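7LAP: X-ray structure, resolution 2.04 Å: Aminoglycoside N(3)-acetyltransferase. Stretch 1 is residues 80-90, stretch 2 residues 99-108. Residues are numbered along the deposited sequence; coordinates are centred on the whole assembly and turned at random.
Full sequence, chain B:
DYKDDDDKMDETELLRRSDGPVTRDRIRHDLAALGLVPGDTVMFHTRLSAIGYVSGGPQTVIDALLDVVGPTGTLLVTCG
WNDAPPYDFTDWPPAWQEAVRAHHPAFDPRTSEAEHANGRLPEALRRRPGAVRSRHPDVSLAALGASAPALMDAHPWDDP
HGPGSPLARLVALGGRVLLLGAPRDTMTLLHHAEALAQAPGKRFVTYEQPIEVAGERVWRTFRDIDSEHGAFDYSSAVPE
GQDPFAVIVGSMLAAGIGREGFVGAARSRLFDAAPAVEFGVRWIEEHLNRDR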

# COMPACT_ATOMS: atom_id res chain seq x y z
N GLY B 80 5.27 1.37 11.76
CA GLY B 80 4.17 2.09 12.40
C GLY B 80 2.82 1.55 11.93
O GLY B 80 2.72 0.49 11.34
N TRP B 81 1.79 2.34 12.21
CA TRP B 81 0.39 1.94 11.96
C TRP B 81 -0.36 3.12 11.35
O TRP B 81 -0.60 4.11 12.05
CB TRP B 81 -0.28 1.49 13.25
CG TRP B 81 -1.68 1.01 13.13
CD1 TRP B 81 -2.34 0.63 11.97
CD2 TRP B 81 -2.62 0.87 14.20
NE1 TRP B 81 -3.64 0.29 12.26
CE2 TRP B 81 -3.83 0.41 13.62
CE3 TRP B 81 -2.56 1.06 15.59
CZ2 TRP B 81 -4.97 0.13 14.40
CZ3 TRP B 81 -3.70 0.81 16.36
CH2 TRP B 81 -4.89 0.35 15.76
N ASN B 82 -0.73 3.01 10.06
CA ASN B 82 -1.35 4.14 9.38
C ASN B 82 -2.69 4.51 9.97
O ASN B 82 -3.07 5.68 9.98
CB ASN B 82 -1.56 3.86 7.89
CG ASN B 82 -1.80 5.12 7.11
OD1 ASN B 82 -0.88 5.92 6.91
ND2 ASN B 82 -3.05 5.35 6.71
N ASP B 83 -3.45 3.53 10.44
CA ASP B 83 -4.83 3.79 10.85
C ASP B 83 -5.02 3.70 12.36
O ASP B 83 -6.09 3.31 12.83
CB ASP B 83 -5.74 2.82 10.10
CG ASP B 83 -5.55 2.95 8.60
OD1 ASP B 83 -5.78 4.06 8.12
OD2 ASP B 83 -5.07 2.01 7.93
N ALA B 84 -3.98 4.05 13.12
CA ALA B 84 -4.10 4.13 14.57
C ALA B 84 -5.05 5.25 14.96
O ALA B 84 -5.18 6.22 14.23
CB ALA B 84 -2.73 4.39 15.19
N PRO B 85 -5.74 5.14 16.10
CA PRO B 85 -6.47 6.29 16.61
C PRO B 85 -5.50 7.41 16.90
O PRO B 85 -4.36 7.16 17.33
CB PRO B 85 -7.14 5.76 17.89
CG PRO B 85 -6.24 4.67 18.35
CD PRO B 85 -5.75 4.01 17.06
N PRO B 86 -5.88 8.66 16.65
CA PRO B 86 -4.96 9.77 16.93
C PRO B 86 -4.63 9.85 18.42
O PRO B 86 -5.44 9.46 19.27
CB PRO B 86 -5.75 11.00 16.47
CG PRO B 86 -7.21 10.58 16.57
CD PRO B 86 -7.21 9.11 16.23
N TYR B 87 -3.42 10.33 18.73
CA TYR B 87 -3.00 10.48 20.12
C TYR B 87 -4.01 11.28 20.92
O TYR B 87 -4.33 10.94 22.06
CB TYR B 87 -1.65 11.18 20.22
CG TYR B 87 -0.44 10.35 19.90
CD1 TYR B 87 -0.55 9.03 19.49
CD2 TYR B 87 0.83 10.90 20.01
CE1 TYR B 87 0.59 8.28 19.20
CE2 TYR B 87 1.97 10.18 19.72
CZ TYR B 87 1.85 8.86 19.31
OH TYR B 87 3.00 8.16 19.03
N ASP B 88 -4.54 12.34 20.31
CA ASP B 88 -5.39 13.33 20.94
C ASP B 88 -6.87 13.04 20.78
O ASP B 88 -7.69 13.96 20.92
CB ASP B 88 -5.11 14.71 20.34
CG ASP B 88 -5.31 14.73 18.83
OD1 ASP B 88 -4.52 14.08 18.10
OD2 ASP B 88 -6.28 15.36 18.37
N PHE B 89 -7.25 11.80 20.45
CA PHE B 89 -8.66 11.54 20.16
C PHE B 89 -9.56 11.73 21.38
O PHE B 89 -10.78 11.61 21.25
CB PHE B 89 -8.86 10.13 19.58
CG PHE B 89 -8.88 9.04 20.61
CD1 PHE B 89 -7.71 8.41 20.99
CD2 PHE B 89 -10.08 8.62 21.18
CE1 PHE B 89 -7.71 7.40 21.93
CE2 PHE B 89 -10.10 7.62 22.12
CZ PHE B 89 -8.92 7.01 22.50
N THR B 90 -8.97 12.00 22.54
CA THR B 90 -9.69 12.34 23.75
C THR B 90 -9.95 13.84 23.87
O THR B 90 -10.25 14.34 24.96
CB THR B 90 -8.93 11.81 24.97
OG1 THR B 90 -7.55 12.20 24.87
CG2 THR B 90 -9.01 10.29 25.02
N ALA B 99 -17.22 6.37 20.35
CA ALA B 99 -17.23 5.53 19.16
C ALA B 99 -15.85 4.95 18.88
O ALA B 99 -15.72 3.76 18.58
CB ALA B 99 -17.71 6.34 17.95
N VAL B 100 -14.81 5.77 19.00
CA VAL B 100 -13.44 5.28 18.83
C VAL B 100 -13.12 4.21 19.85
O VAL B 100 -12.62 3.13 19.51
CB VAL B 100 -12.44 6.45 18.90
CG1 VAL B 100 -11.00 5.96 18.93
CG2 VAL B 100 -12.67 7.40 17.76
N ARG B 101 -13.41 4.47 21.13
CA ARG B 101 -13.08 3.52 22.19
C ARG B 101 -13.86 2.22 22.05
O ARG B 101 -13.35 1.15 22.40
CB ARG B 101 -13.37 4.13 23.56
CG ARG B 101 -12.28 5.03 24.06
CD ARG B 101 -12.01 4.82 25.54
NE ARG B 101 -10.68 5.29 25.89
CZ ARG B 101 -10.32 6.58 25.89
NH1 ARG B 101 -11.20 7.53 25.56
NH2 ARG B 101 -9.08 6.92 26.22
N ALA B 102 -15.11 2.30 21.60
CA ALA B 102 -15.91 1.10 21.44
C ALA B 102 -15.61 0.35 20.15
O ALA B 102 -15.74 -0.88 20.11
CB ALA B 102 -17.40 1.46 21.49
N HIS B 103 -15.19 1.03 19.08
CA HIS B 103 -15.19 0.39 17.76
C HIS B 103 -13.87 0.42 16.99
O HIS B 103 -13.77 -0.26 15.96
CB HIS B 103 -16.28 1.00 16.87
CG HIS B 103 -17.65 0.90 17.46
ND1 HIS B 103 -18.26 -0.30 17.72
CD2 HIS B 103 -18.49 1.86 17.91
CE1 HIS B 103 -19.43 -0.09 18.29
NE2 HIS B 103 -19.60 1.22 18.41
N HIS B 104 -12.88 1.19 17.42
CA HIS B 104 -11.62 1.19 16.70
C HIS B 104 -10.93 -0.17 16.81
O HIS B 104 -10.66 -0.63 17.92
CB HIS B 104 -10.68 2.29 17.20
CG HIS B 104 -9.58 2.60 16.24
ND1 HIS B 104 -9.57 3.72 15.45
CD2 HIS B 104 -8.45 1.91 15.92
CE1 HIS B 104 -8.47 3.74 14.71
NE2 HIS B 104 -7.78 2.64 14.97
N PRO B 105 -10.64 -0.84 15.70
CA PRO B 105 -10.05 -2.18 15.79
C PRO B 105 -8.65 -2.16 16.39
O PRO B 105 -7.93 -1.16 16.35
CB PRO B 105 -10.03 -2.65 14.33
CG PRO B 105 -9.94 -1.34 13.52
CD PRO B 105 -10.74 -0.34 14.31
N ALA B 106 -8.27 -3.30 16.97
CA ALA B 106 -6.94 -3.47 17.52
C ALA B 106 -5.88 -3.48 16.42
O ALA B 106 -6.11 -3.99 15.32
CB ALA B 106 -6.85 -4.80 18.27
N PHE B 107 -4.70 -2.97 16.77
CA PHE B 107 -3.52 -3.22 15.94
C PHE B 107 -3.36 -4.71 15.68
O PHE B 107 -3.58 -5.55 16.57
CB PHE B 107 -2.27 -2.64 16.61
CG PHE B 107 -0.99 -2.91 15.85
CD1 PHE B 107 -0.69 -2.19 14.68
CD2 PHE B 107 -0.10 -3.88 16.27
CE1 PHE B 107 0.51 -2.42 13.98
CE2 PHE B 107 1.09 -4.12 15.56
CZ PHE B 107 1.39 -3.41 14.42
N ASP B 108 -3.02 -5.05 14.44
CA ASP B 108 -2.76 -6.43 14.02
C ASP B 108 -1.48 -6.49 13.20
O ASP B 108 -1.46 -5.99 12.05
CB ASP B 108 -3.94 -6.97 13.22
CG ASP B 108 -3.76 -8.43 12.84
OD1 ASP B 108 -2.71 -9.00 13.17
OD2 ASP B 108 -4.69 -9.03 12.24

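Stretch 1 contains no regular helix or strand, but its path is bent by two type I beta turns, W81 to A84 and P86 to F89, the second closed by a hydrogen bond from F89 N to P86 O (3.2 Å). Stretch 2 opens with the last part of a helix, residues 99-103, and H104 is the first residue to leave helical geometry; its amide still donates to the helix, with H104 N 2.9 Å from V100 O. Beyond it the chain runs on in an extended conformation to D108. The backbones remain well apart, with CA atoms 7.2 Å from each other at P85 and H104 and 7.5 Å at A84 and F107, so side chains fill most of the gap.

H104 lies at the heart of the contact. With chi1 in the t well, its ring reaches the first turn, where H104 NE2 donates to D83 O at 2.8 Å. The bond is short but weak, because its N-H...O angle is only 125°. P85 covers one face of the same imidazole in a CH-pi contact, P85 CD lying 3.6 Å from the H104 ring centroid.

Further along, W81 packs against F107. The edge of the phenyl ring points toward the indole face, with W81 CD2 and F107 CD1 3.6 Å apart, while F107 CB sits over the six-membered ring. The indole edge meets backbone instead: W81 CH2 approaches P105 O to 3.4 Å.

On the helical side, V100 CG1 bridges two residues of stretch 1, touching P85 CB at 4.0 Å and lying over the F89 ring, 3.6 Å from F89 CD2. R101 starts sideways, but its end comes nearer: F89 CE2 lies over one face of the guanidinium, 3.6 Å from R101 NH1, and the poorly ordered T90 meets its edge.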